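Local coordinates for protein methylmalonyl-CoA carboxyltransferase 5S subunit (Propionibacterium freudenreichii subsp. shermanii, PDB 1RQB) that transfers a carboxyl group from biotin of the 1.3S subunit to pyruvate, forming oxaloacetate, as the cobalt-dependent 5S component of the transcarboxylase complex, at residues A[40-45]-A[69-74]; A[78-83]-A[470-475]; A[106-111]-A[453-458]; A[47-52]-A[291-296]. One frame throughout, in Å; residues are numbered along the deposited sequence.

Contact 1: A[40-45]-A[69-74]; sequences MATRMA and GATYDS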
loop_
_atom_site.group_PDB
_atom_site.type_symbol
_atom_site.label_atom_id
_atom_site.label_comp_id
_atom_site.label_asym_id
_atom_site.label_seq_id
_atom_site.Cartn_x
_atom_site.Cartn_y
_atom_site.Cartn_z
HETATM N N MSE A 40 2.446 12.059 9.968
HETATM C CA MSE A 40 3.568 12.738 10.633
HETATM C C MSE A 40 3.121 13.650 11.778
HETATM O O MSE A 40 3.615 14.764 11.944
HETATM C CB MSE A 40 4.421 13.475 9.593
HETATM C CG MSE A 40 3.684 14.370 8.645
HETATM SE SE MSE A 40 4.529 14.309 6.864
HETATM C CE MSE A 40 3.702 12.727 6.179
ATOM N N ALA A 41 2.178 13.135 12.554
ATOM C CA ALA A 41 1.657 13.773 13.772
ATOM C C ALA A 41 1.187 15.212 13.548
ATOM O O ALA A 41 1.358 16.057 14.426
ATOM C CB ALA A 41 2.748 13.725 14.865
ATOM N N THR A 42 0.610 15.501 12.382
ATOM C CA THR A 42 0.046 16.827 12.086
ATOM C C THR A 42 1.098 17.935 12.185
ATOM O O THR A 42 0.745 19.099 12.366
ATOM C CB THR A 42 -1.084 17.194 13.100
ATOM O OG1 THR A 42 -1.726 16.006 13.588
ATOM C CG2 THR A 42 -2.122 18.073 12.436
ATOM N N ARG A 43 2.374 17.611 12.001
ATOM C CA ARG A 43 3.431 18.620 12.163
ATOM C C ARG A 43 3.750 19.394 10.881
ATOM O O ARG A 43 4.619 20.264 10.899
ATOM C CB ARG A 43 4.715 17.960 12.659
ATOM C CG ARG A 43 4.653 17.369 14.064
ATOM C CD ARG A 43 4.291 18.438 15.081
ATOM N NE ARG A 43 4.728 18.086 16.433
ATOM C CZ ARG A 43 4.173 17.176 17.220
ATOM N NH1 ARG A 43 3.118 16.479 16.820
ATOM N NH2 ARG A 43 4.687 16.969 18.427
HETATM N N MSE A 44 3.061 19.129 9.780
HETATM C CA MSE A 44 3.391 19.812 8.520
HETATM C C MSE A 44 3.322 21.335 8.656
HETATM O O MSE A 44 2.290 21.896 9.018
HETATM C CB MSE A 44 2.451 19.394 7.398
HETATM C CG MSE A 44 2.745 20.147 6.130
HETATM SE SE MSE A 44 4.024 19.177 5.096
HETATM C CE MSE A 44 2.768 18.169 4.188
ATOM N N ALA A 45 4.417 21.996 8.295
ATOM C CA ALA A 45 4.498 23.463 8.372
ATOM C C ALA A 45 3.885 24.080 7.115
ATOM O O ALA A 45 4.043 23.564 6.009
ATOM C CB ALA A 45 5.950 23.895 8.509
ATOM N N GLY A 69 -9.934 18.999 12.228
ATOM C CA GLY A 69 -9.233 17.833 12.727
ATOM C C GLY A 69 -8.270 18.326 13.796
ATOM O O GLY A 69 -8.577 19.272 14.520
ATOM N N ALA A 70 -7.089 17.724 13.861
ATOM C CA ALA A 70 -6.087 18.083 14.875
ATOM C C ALA A 70 -5.189 19.230 14.402
ATOM O O ALA A 70 -4.279 19.631 15.128
ATOM C CB ALA A 70 -5.222 16.855 15.193
ATOM N N THR A 71 -5.432 19.794 13.224
ATOM C CA THR A 71 -4.525 20.843 12.733
ATOM C C THR A 71 -4.641 22.143 13.533
ATOM O O THR A 71 -3.669 22.890 13.634
ATOM C CB THR A 71 -4.736 21.169 11.243
ATOM O OG1 THR A 71 -6.040 21.716 11.046
ATOM C CG2 THR A 71 -4.555 19.919 10.392
ATOM N N TYR A 72 -5.811 22.442 14.094
ATOM C CA TYR A 72 -5.949 23.685 14.868
ATOM C C TYR A 72 -5.012 23.598 16.075
ATOM O O TYR A 72 -4.186 24.477 16.317
ATOM C CB TYR A 72 -7.403 23.846 15.320
ATOM C CG TYR A 72 -7.815 25.251 15.718
ATOM C CD1 TYR A 72 -8.680 25.994 14.910
ATOM C CD2 TYR A 72 -7.395 25.811 16.929
ATOM C CE1 TYR A 72 -9.131 27.256 15.302
ATOM C CE2 TYR A 72 -7.844 27.080 17.336
ATOM C CZ TYR A 72 -8.714 27.788 16.515
ATOM O OH TYR A 72 -9.188 29.016 16.905
ATOM N N ASP A 73 -5.130 22.507 16.813
ATOM C CA ASP A 73 -4.281 22.266 17.989
ATOM C C ASP A 73 -2.801 22.300 17.598
ATOM O O ASP A 73 -1.992 22.938 18.269
ATOM C CB ASP A 73 -4.598 20.898 18.599
ATOM C CG ASP A 73 -3.615 20.516 19.702
ATOM O OD1 ASP A 73 -3.782 20.996 20.839
ATOM O OD2 ASP A 73 -2.661 19.754 19.427
ATOM N N SER A 74 -2.429 21.614 16.521
ATOM C CA SER A 74 -1.013 21.558 16.126
ATOM C C SER A 74 -0.461 22.947 15.806
ATOM O O SER A 74 0.675 23.275 16.147
ATOM C CB SER A 74 -0.825 20.664 14.907
ATOM O OG SER A 74 0.557 20.584 14.584
#
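Ser74 OG donates to Thr42 O across 2.7 Å, the single hydrogen bond between 40-45 and 69-74. The donor stands 48° out of the carbonyl plane of Thr42, approaching the oxygen from above. With OG anti to the backbone N of Ser74 (chi1 -178°), the hydroxyl is carried off the helix towards the loop. Thr42 contributes most of the remaining contact, and its two branches do different work. CG2 meets the methyl Thr71 CG2 at 3.7 Å, the two side chains crossing at about a right angle, and it also touches Ser74 CB at 3.8 Å. The other branch, Thr42 OG1, lies 3.9 Å from Ala70 CB.

Both segments belong to the TIM barrel. Residues 69-74 follow strand 63-68 and begin helix 71-77, while 40-45 comes directly after helix 31-39. Ala70 is a substrate-binding residue, and its side chain is about 10 Å from the cobalt ion. Its backbone N is bonded to Gln37 OE1, from another residue of the substrate site, and Thr42 packs on Gln37, consistent with a place beside that site, to which Ala70 itself belongs.

Further out, a type I' turn from Met40 to Arg43 presents Thr42, closed by Arg43 N to Met40 O at 3.1 Å. Arg43 folds back over this turn, and its NH1 reaches Ala41 O at 3.0 Å within the guanidinium plane and on a carbonyl lone pair. The same guanidinium makes a cation-pi contact with Phe78. On the helix side, Thr71 OG1 is bonded to Gly68 O, at the end of the preceding strand.

Contact 2: A[78-83]-A[470-475]; sequences FLNEDP and GPHSVA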
loop_
_atom_site.group_PDB
_atom_site.type_symbol
_atom_site.label_atom_id
_atom_site.label_comp_id
_atom_site.label_asym_id
_atom_site.label_seq_id
_atom_site.Cartn_x
_atom_site.Cartn_y
_atom_site.Cartn_z
ATOM N N PHE A 78 2.351 23.525 18.567
ATOM C CA PHE A 78 3.707 23.149 18.139
ATOM C C PHE A 78 4.294 24.065 17.064
ATOM O O PHE A 78 5.515 24.186 16.966
ATOM C CB PHE A 78 3.706 21.735 17.543
ATOM C CG PHE A 78 3.120 20.688 18.439
ATOM C CD1 PHE A 78 2.085 19.878 17.985
ATOM C CD2 PHE A 78 3.621 20.485 19.718
ATOM C CE1 PHE A 78 1.554 18.878 18.792
ATOM C CE2 PHE A 78 3.103 19.490 20.536
ATOM C CZ PHE A 78 2.063 18.682 20.072
ATOM N N LEU A 79 3.467 24.707 16.246
ATOM C CA LEU A 79 4.027 25.474 15.125
ATOM C C LEU A 79 3.941 26.989 15.320
ATOM O O LEU A 79 4.320 27.739 14.422
ATOM C CB LEU A 79 3.301 25.078 13.829
ATOM C CG LEU A 79 3.191 23.577 13.524
ATOM C CD1 LEU A 79 2.417 23.383 12.231
ATOM C CD2 LEU A 79 4.577 22.952 13.410
ATOM N N ASN A 80 3.452 27.442 16.470
ATOM C CA ASN A 80 3.305 28.882 16.733
ATOM C C ASN A 80 2.666 29.555 15.518
ATOM O O ASN A 80 3.105 30.610 15.063
ATOM C CB ASN A 80 4.665 29.538 17.022
ATOM C CG ASN A 80 4.519 30.958 17.559
ATOM O OD1 ASN A 80 3.817 31.185 18.543
ATOM N ND2 ASN A 80 5.173 31.919 16.908
ATOM N N GLU A 81 1.608 28.938 15.007
ATOM C CA GLU A 81 0.914 29.450 13.817
ATOM C C GLU A 81 -0.561 29.695 14.143
ATOM O O GLU A 81 -1.185 28.918 14.863
ATOM C CB GLU A 81 1.025 28.411 12.696
ATOM C CG GLU A 81 0.366 28.824 11.398
ATOM C CD GLU A 81 0.530 27.777 10.314
ATOM O OE1 GLU A 81 1.344 26.842 10.506
ATOM O OE2 GLU A 81 -0.143 27.893 9.268
ATOM N N ASP A 82 -1.113 30.785 13.627
ATOM C CA ASP A 82 -2.538 31.068 13.860
ATOM C C ASP A 82 -3.329 30.259 12.829
ATOM O O ASP A 82 -3.190 30.476 11.627
ATOM C CB ASP A 82 -2.826 32.565 13.671
ATOM C CG ASP A 82 -4.210 32.958 14.168
ATOM O OD1 ASP A 82 -5.135 32.123 14.069
ATOM O OD2 ASP A 82 -4.374 34.103 14.649
ATOM N N PRO A 83 -4.174 29.321 13.285
ATOM C CA PRO A 83 -4.967 28.487 12.364
ATOM C C PRO A 83 -5.840 29.310 11.415
ATOM O O PRO A 83 -6.090 28.911 10.279
ATOM C CB PRO A 83 -5.828 27.635 13.302
ATOM C CG PRO A 83 -5.133 27.700 14.630
ATOM C CD PRO A 83 -4.568 29.094 14.683
ATOM N N GLY A 470 6.050 34.694 14.451
ATOM C CA GLY A 470 5.751 34.085 13.168
ATOM C C GLY A 470 5.770 32.572 13.287
ATOM O O GLY A 470 6.358 32.030 14.220
ATOM N N PRO A 471 5.156 31.855 12.336
ATOM C CA PRO A 471 5.145 30.396 12.411
ATOM C C PRO A 471 6.532 29.767 12.267
ATOM O O PRO A 471 7.399 30.282 11.564
ATOM C CB PRO A 471 4.192 29.994 11.287
ATOM C CG PRO A 471 4.366 31.067 10.294
ATOM C CD PRO A 471 4.460 32.331 11.127
ATOM N N HIS A 472 6.727 28.655 12.965
ATOM C CA HIS A 472 8.009 27.941 12.913
ATOM C C HIS A 472 7.759 26.520 12.403
ATOM O O HIS A 472 6.623 26.122 12.149
ATOM C CB HIS A 472 8.641 27.895 14.301
ATOM C CG HIS A 472 8.757 29.237 14.957
ATOM N ND1 HIS A 472 9.228 30.351 14.295
ATOM C CD2 HIS A 472 8.493 29.634 16.222
ATOM C CE1 HIS A 472 9.251 31.377 15.129
ATOM N NE2 HIS A 472 8.811 30.969 16.304
ATOM N N SER A 473 8.842 25.776 12.233
ATOM C CA SER A 473 8.748 24.384 11.771
ATOM C C SER A 473 9.493 23.497 12.769
ATOM O O SER A 473 10.483 23.915 13.368
ATOM C CB SER A 473 9.373 24.244 10.381
ATOM O OG SER A 473 9.367 22.889 9.977
ATOM N N VAL A 474 9.002 22.284 12.977
ATOM C CA VAL A 474 9.684 21.368 13.902
ATOM C C VAL A 474 10.338 20.249 13.088
ATOM O O VAL A 474 10.817 19.259 13.639
ATOM C CB VAL A 474 8.703 20.764 14.920
ATOM C CG1 VAL A 474 8.203 21.853 15.848
ATOM C CG2 VAL A 474 7.524 20.099 14.197
ATOM N N ALA A 475 10.329 20.418 11.771
ATOM C CA ALA A 475 10.920 19.430 10.856
ATOM C C ALA A 475 12.431 19.657 10.798
ATOM O O ALA A 475 12.923 20.730 11.145
ATOM C CB ALA A 475 10.323 19.594 9.453
HETATM O O HOH W 1 3.897 26.514 10.069
#
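Leu79 and Glu81 face His472 and Pro471 on two irregular backbones whose directions differ by 150°, with Glu81 CA and Pro471 CA only 4.6 Å apart. One main-chain bond joins them, a nearly straight one from His472 N to Leu79 O at 3.0 Å. Beside it, Pro471 CA lies 3.4 Å from Asn80 O in a CA-H...O contact, and it makes a similar one with Leu79 O.

Asn80, which leaves helix 71-77 with positive phi, sends its amide to the other loop. CG is anti to the backbone N (chi1 -169°), and ND2 bonds Gly470 O at 2.9 Å, standing 57° out of that carbonyl plane. Asn80 CB meets the His472 ring at CD2, 3.9 Å away, while His472 NE2 is engaged by Glu469. Pro471 CB packs on Glu81 CB at 3.8 Å. Farther along, Leu79 CD2 and Val474 CG2 approach to 4.2 Å. The extended Glu81 chain ends in a salt bridge with Arg86, and its OE1 takes a bond from water 1 at 2.6 Å, which has only a weak link to His472 O.

The contact thus ties the barrel to the conserved carboxylase domain mainly through main-chain carbonyls. Because Asn80 ND2 also donates to His466 O, two carbonyls grip it and fix the rotation of the amide, and the Arg86 partner probably keeps Glu81 ionised.

Contact 3: A[106-111]-A[453-458]; sequences QNLLGY and YALFPQ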
loop_
_atom_site.group_PDB
_atom_site.type_symbol
_atom_site.label_atom_id
_atom_site.label_comp_id
_atom_site.label_asym_id
_atom_site.label_seq_id
_atom_site.Cartn_x
_atom_site.Cartn_y
_atom_site.Cartn_z
ATOM N N GLN A 106 -20.680 19.185 18.288
ATOM C CA GLN A 106 -20.833 20.085 19.442
ATOM C C GLN A 106 -19.493 20.324 20.143
ATOM O O GLN A 106 -19.351 21.291 20.889
ATOM C CB GLN A 106 -21.845 19.486 20.425
ATOM C CG GLN A 106 -22.488 20.508 21.362
ATOM C CD GLN A 106 -23.458 21.405 20.612
ATOM O OE1 GLN A 106 -24.107 20.967 19.664
ATOM N NE2 GLN A 106 -23.573 22.660 21.041
ATOM N N ASN A 107 -18.505 19.456 19.915
ATOM C CA ASN A 107 -17.179 19.608 20.538
ATOM C C ASN A 107 -16.294 20.526 19.694
ATOM O O ASN A 107 -15.205 20.912 20.117
ATOM C CB ASN A 107 -16.456 18.262 20.649
ATOM C CG ASN A 107 -17.009 17.396 21.746
ATOM O OD1 ASN A 107 -18.005 16.698 21.561
ATOM N ND2 ASN A 107 -16.370 17.438 22.904
ATOM N N LEU A 108 -16.773 20.856 18.502
ATOM C CA LEU A 108 -16.022 21.693 17.558
ATOM C C LEU A 108 -14.632 21.076 17.390
ATOM O O LEU A 108 -14.514 19.893 17.078
ATOM C CB LEU A 108 -15.950 23.138 18.069
ATOM C CG LEU A 108 -17.318 23.823 18.196
ATOM C CD1 LEU A 108 -17.163 25.188 18.868
ATOM C CD2 LEU A 108 -17.953 23.970 16.812
ATOM N N LEU A 109 -13.578 21.853 17.582
ATOM C CA LEU A 109 -12.224 21.294 17.454
ATOM C C LEU A 109 -11.612 21.209 18.853
ATOM O O LEU A 109 -10.421 20.945 19.009
ATOM C CB LEU A 109 -11.352 22.190 16.565
ATOM C CG LEU A 109 -11.840 22.374 15.132
ATOM C CD1 LEU A 109 -10.888 23.278 14.362
ATOM C CD2 LEU A 109 -11.952 21.001 14.464
ATOM N N GLY A 110 -12.475 21.407 19.851
ATOM C CA GLY A 110 -12.074 21.424 21.244
ATOM C C GLY A 110 -12.111 20.136 22.041
ATOM O O GLY A 110 -12.225 19.043 21.490
ATOM N N TYR A 111 -12.085 20.300 23.360
ATOM C CA TYR A 111 -11.992 19.182 24.310
ATOM C C TYR A 111 -13.315 18.872 25.013
ATOM O O TYR A 111 -13.363 17.942 25.816
ATOM C CB TYR A 111 -10.931 19.544 25.356
ATOM C CG TYR A 111 -11.357 20.700 26.249
ATOM C CD1 TYR A 111 -11.883 20.468 27.524
ATOM C CD2 TYR A 111 -11.297 22.018 25.797
ATOM C CE1 TYR A 111 -12.341 21.517 28.319
ATOM C CE2 TYR A 111 -11.755 23.078 26.585
ATOM C CZ TYR A 111 -12.278 22.821 27.842
ATOM O OH TYR A 111 -12.755 23.864 28.611
ATOM N N TYR A 453 -9.153 30.720 22.471
ATOM C CA TYR A 453 -9.111 30.612 23.935
ATOM C C TYR A 453 -10.170 29.623 24.429
ATOM O O TYR A 453 -9.915 28.825 25.330
ATOM C CB TYR A 453 -9.354 31.976 24.583
ATOM C CG TYR A 453 -9.425 31.901 26.081
ATOM C CD1 TYR A 453 -8.280 31.666 26.840
ATOM C CD2 TYR A 453 -10.654 32.000 26.745
ATOM C CE1 TYR A 453 -8.352 31.522 28.232
ATOM C CE2 TYR A 453 -10.736 31.861 28.137
ATOM C CZ TYR A 453 -9.582 31.620 28.867
ATOM O OH TYR A 453 -9.656 31.462 30.232
ATOM N N ALA A 454 -11.362 29.663 23.846
ATOM C CA ALA A 454 -12.435 28.756 24.279
ATOM C C ALA A 454 -12.084 27.301 23.959
ATOM O O ALA A 454 -12.399 26.392 24.728
ATOM C CB ALA A 454 -13.753 29.141 23.586
ATOM N N LEU A 455 -11.423 27.085 22.826
ATOM C CA LEU A 455 -11.082 25.726 22.378
ATOM C C LEU A 455 -9.849 25.170 23.093
ATOM O O LEU A 455 -9.795 23.979 23.392
ATOM C CB LEU A 455 -10.839 25.723 20.864
ATOM C CG LEU A 455 -12.056 26.040 19.995
ATOM C CD1 LEU A 455 -11.638 26.219 18.539
ATOM C CD2 LEU A 455 -13.060 24.920 20.126
ATOM N N PHE A 456 -8.859 26.020 23.360
ATOM C CA PHE A 456 -7.608 25.564 23.986
ATOM C C PHE A 456 -7.161 26.563 25.057
ATOM O O PHE A 456 -6.152 27.249 24.908
ATOM C CB PHE A 456 -6.523 25.403 22.902
ATOM C CG PHE A 456 -6.885 24.394 21.841
ATOM C CD1 PHE A 456 -7.508 24.791 20.660
ATOM C CD2 PHE A 456 -6.684 23.033 22.068
ATOM C CE1 PHE A 456 -7.931 23.853 19.727
ATOM C CE2 PHE A 456 -7.105 22.083 21.137
ATOM C CZ PHE A 456 -7.731 22.494 19.968
ATOM N N PRO A 457 -7.898 26.629 26.171
ATOM C CA PRO A 457 -7.608 27.543 27.287
ATOM C C PRO A 457 -6.176 27.531 27.826
ATOM O O PRO A 457 -5.645 28.573 28.207
ATOM C CB PRO A 457 -8.582 27.098 28.380
ATOM C CG PRO A 457 -9.647 26.353 27.658
ATOM C CD PRO A 457 -8.944 25.658 26.536
ATOM N N GLN A 458 -5.559 26.353 27.848
ATOM C CA GLN A 458 -4.217 26.179 28.424
ATOM C C GLN A 458 -3.103 26.511 27.428
ATOM O O GLN A 458 -1.969 26.759 27.834
ATOM C CB GLN A 458 -4.054 24.739 28.908
ATOM C CG GLN A 458 -5.188 24.261 29.809
ATOM C CD GLN A 458 -5.393 25.136 31.032
ATOM O OE1 GLN A 458 -6.491 25.198 31.585
ATOM N NE2 GLN A 458 -4.331 25.809 31.469
HETATM O O HOH W 2 -13.205 26.432 27.405
#
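Leu108, Leu109 and Gly110 meet Leu455 from a type II' turn, Asn107 to Gly110, that continues from a short 3-10 segment. This loop comes after strand 99-103 of the TIM barrel. Its partner is the C-terminal end of helix 447-455 in the conserved carboxylase domain, so the contact joins the barrel to residues more than 340 positions later.

Leu455 is the main apolar group. Its CG lies anti to the carbonyl carbon (chi1 -66°), and the branch methyl CD2 reaches over the turn backbone, 3.6 Å from Gly110 N and 4.0 Å from Leu108 CB. Gly110 has no side chain, and the methyl rests directly on its main chain. The other methyl, Leu455 CD1, is a looser 4.5 Å from Leu109 CB. Tyr72 touches both Leu109 and Leu455, bringing helix 71-77 into the same cluster.

Beyond Leu455 the chain leaves the helix, and Phe456 swings its ring back so that CZ lies 3.2 Å from Leu109 O, an oblique approach. Tyr111 meets the helix end with its edge: CD2 lies 3.4 Å from Leu455 O, in the ring plane. That carbonyl is buried with no hydrogen-bonding partner in the model, and the aromatic C-H edge is a weak polar neighbour at best. Pro457 CD packs against Tyr111 CE2 at 3.8 Å, the two side chains crossing obliquely. Ala454 O is also bonded by Tyr114 OH. Water 2 links the two sides, donating to Ala454 O at 2.8 Å and lying 2.9 Å from Tyr111 OH.

Contact 4: A[47-52]-A[291-296]; sequences EDMVGA and DHFKAI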
loop_
_atom_site.group_PDB
_atom_site.type_symbol
_atom_site.label_atom_id
_atom_site.label_comp_id
_atom_site.label_asym_id
_atom_site.label_seq_id
_atom_site.Cartn_x
_atom_site.Cartn_y
_atom_site.Cartn_z
ATOM N N GLU A 47 4.809 26.569 5.482
ATOM C CA GLU A 47 5.877 26.892 4.524
ATOM C C GLU A 47 6.124 25.724 3.566
ATOM O O GLU A 47 6.501 25.924 2.413
ATOM C CB GLU A 47 7.182 27.222 5.277
ATOM C CG GLU A 47 7.673 26.102 6.195
ATOM C CD GLU A 47 8.800 26.522 7.140
ATOM O OE1 GLU A 47 8.606 27.490 7.912
ATOM O OE2 GLU A 47 9.872 25.870 7.122
ATOM N N ASP A 48 5.894 24.502 4.034
ATOM C CA ASP A 48 6.152 23.309 3.216
ATOM C C ASP A 48 4.941 22.922 2.363
ATOM O O ASP A 48 5.035 22.003 1.549
ATOM C CB ASP A 48 6.544 22.127 4.119
ATOM C CG ASP A 48 7.962 22.259 4.691
ATOM O OD1 ASP A 48 8.844 22.790 3.986
ATOM O OD2 ASP A 48 8.210 21.813 5.835
HETATM N N MSE A 49 3.816 23.614 2.511
HETATM C CA MSE A 49 2.606 23.255 1.754
HETATM C C MSE A 49 2.217 24.291 0.697
HETATM O O MSE A 49 1.735 23.922 -0.373
HETATM C CB MSE A 49 1.400 23.097 2.698
HETATM C CG MSE A 49 1.497 21.987 3.720
HETATM SE SE MSE A 49 -0.194 21.781 4.721
HETATM C CE MSE A 49 0.129 23.033 6.167
ATOM N N VAL A 50 2.397 25.579 0.983
ATOM C CA VAL A 50 1.938 26.636 0.067
ATOM C C VAL A 50 2.441 26.463 -1.367
ATOM O O VAL A 50 1.737 26.816 -2.312
ATOM C CB VAL A 50 2.311 28.058 0.561
ATOM C CG1 VAL A 50 1.553 28.363 1.852
ATOM C CG2 VAL A 50 3.817 28.180 0.761
ATOM N N GLY A 51 3.647 25.938 -1.534
ATOM C CA GLY A 51 4.188 25.758 -2.869
ATOM C C GLY A 51 3.425 24.809 -3.782
ATOM O O GLY A 51 3.639 24.814 -4.993
ATOM N N ALA A 52 2.520 24.009 -3.227
ATOM C CA ALA A 52 1.763 23.053 -4.048
ATOM C C ALA A 52 0.320 23.520 -4.252
ATOM O O ALA A 52 -0.428 22.905 -5.011
ATOM C CB ALA A 52 1.763 21.672 -3.367
ATOM N N ASP A 291 5.702 15.266 -6.624
ATOM C CA ASP A 291 7.131 15.601 -6.547
ATOM C C ASP A 291 7.376 16.650 -5.463
ATOM O O ASP A 291 8.390 16.624 -4.765
ATOM C CB ASP A 291 7.627 16.103 -7.911
ATOM C CG ASP A 291 7.843 14.961 -8.903
ATOM O OD1 ASP A 291 7.657 13.789 -8.503
ATOM O OD2 ASP A 291 8.204 15.229 -10.071
ATOM N N HIS A 292 6.436 17.566 -5.313
ATOM C CA HIS A 292 6.585 18.604 -4.284
ATOM C C HIS A 292 6.690 17.962 -2.900
ATOM O O HIS A 292 7.609 18.251 -2.135
ATOM C CB HIS A 292 5.373 19.529 -4.285
ATOM C CG HIS A 292 5.422 20.560 -3.205
ATOM N ND1 HIS A 292 6.093 21.754 -3.352
ATOM C CD2 HIS A 292 4.955 20.545 -1.934
ATOM C CE1 HIS A 292 6.040 22.431 -2.217
ATOM N NE2 HIS A 292 5.357 21.718 -1.340
ATOM N N PHE A 293 5.742 17.090 -2.572
ATOM C CA PHE A 293 5.753 16.494 -1.228
ATOM C C PHE A 293 6.824 15.412 -1.085
ATOM O O PHE A 293 7.283 15.143 0.023
ATOM C CB PHE A 293 4.365 15.980 -0.856
ATOM C CG PHE A 293 3.397 17.093 -0.547
ATOM C CD1 PHE A 293 2.468 17.507 -1.489
ATOM C CD2 PHE A 293 3.509 17.808 0.649
ATOM C CE1 PHE A 293 1.656 18.633 -1.257
ATOM C CE2 PHE A 293 2.710 18.936 0.894
ATOM C CZ PHE A 293 1.782 19.351 -0.062
ATOM N N LYS A 294 7.239 14.802 -2.185
ATOM C CA LYS A 294 8.277 13.765 -2.096
ATOM C C LYS A 294 9.577 14.396 -1.589
ATOM O O LYS A 294 10.327 13.784 -0.831
ATOM C CB LYS A 294 8.521 13.123 -3.465
ATOM C CG LYS A 294 9.594 12.043 -3.404
ATOM C CD LYS A 294 9.850 11.383 -4.749
ATOM C CE LYS A 294 10.936 10.315 -4.612
ATOM N NZ LYS A 294 10.672 9.342 -3.494
ATOM N N ALA A 295 9.823 15.631 -1.998
ATOM C CA ALA A 295 11.043 16.352 -1.606
ATOM C C ALA A 295 10.951 16.853 -0.163
ATOM O O ALA A 295 11.965 17.008 0.515
ATOM C CB ALA A 295 11.262 17.538 -2.559
ATOM N N ILE A 296 9.739 17.074 0.325
ATOM C CA ILE A 296 9.545 17.625 1.675
ATOM C C ILE A 296 9.398 16.548 2.754
ATOM O O ILE A 296 9.838 16.741 3.886
ATOM C CB ILE A 296 8.285 18.533 1.676
ATOM C CG1 ILE A 296 8.657 19.895 1.096
ATOM C CG2 ILE A 296 7.663 18.626 3.077
ATOM C CD1 ILE A 296 7.481 20.786 0.859
#
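Ala52 CB sits against two rings of helix 283-296 at once, and this is one of the close-packed parts of the contact. It lies over one face of His292, 3.9 Å from the ring centroid and 23° off the normal, which is a CH-pi contact, and it is 3.7 Å from Phe293 CE1. The two rings also pack on each other, with His292 CD2 standing above the centre of the Phe293 face. Met49 CG comes in near the plane of the Phe293 ring, at its edge, 4.3 Å from CE2. Buried Asp48 belongs to the tight part too: its CB rests on Ile296 CG2 at 3.8 Å, the side chains crossing at a slant, while the carboxylate turns to other partners, OD1 forming a salt bridge with Lys299 and OD2 bonding Tyr300 OH.

His292 CG is anti to the backbone N (chi1 177°), which takes the imidazole out towards the loop. There NE2 donates to Asp48 O at 2.9 Å with a fairly straight N-H...O angle of 163°, although the place of that oxygen is less certain. This bond is consistent with a proton on NE2; the charge of the ring is not established.

In the TIM barrel, helix 283-296 comes after 248-251, the eighth barrel strand, and the short strand 277-278, while 47-52 runs from the loop after helix 31-39 into helix 53-58. The contact therefore packs the region after the first barrel strand against a helix that comes after the last. Met49 and Phe293 both also touch Leu32 of helix 31-39.

Packing thins out towards solvent at Gly51, an exposed residue, which offers its CA to His292 CE1 at 3.9 Å.

In the fold
From the N terminus, 40-45 and 47-52 come first, in the loop after helix 31-39. Contact 1 closes a short loop around strand 63-68, and because 47-52 lies inside it, contact 4 crosses contact 1, returning from helix 283-296. Contact 2 opens at 78-83, after contact 1 has closed, and ends near the C-terminal end of the model, enclosing contact 3 completely. Contact 4 crosses both of these. Contacts 1 and 4 knit together barrel elements, while 2 and 3 bind the barrel to the conserved carboxylase domain. Contact 1 touches all the others: Tyr72 reaches Phe456, Arg43 reaches Phe78, and Met44 reaches Met49. Contacts 3 and 4 lie apart, centres about 30 Å from each other.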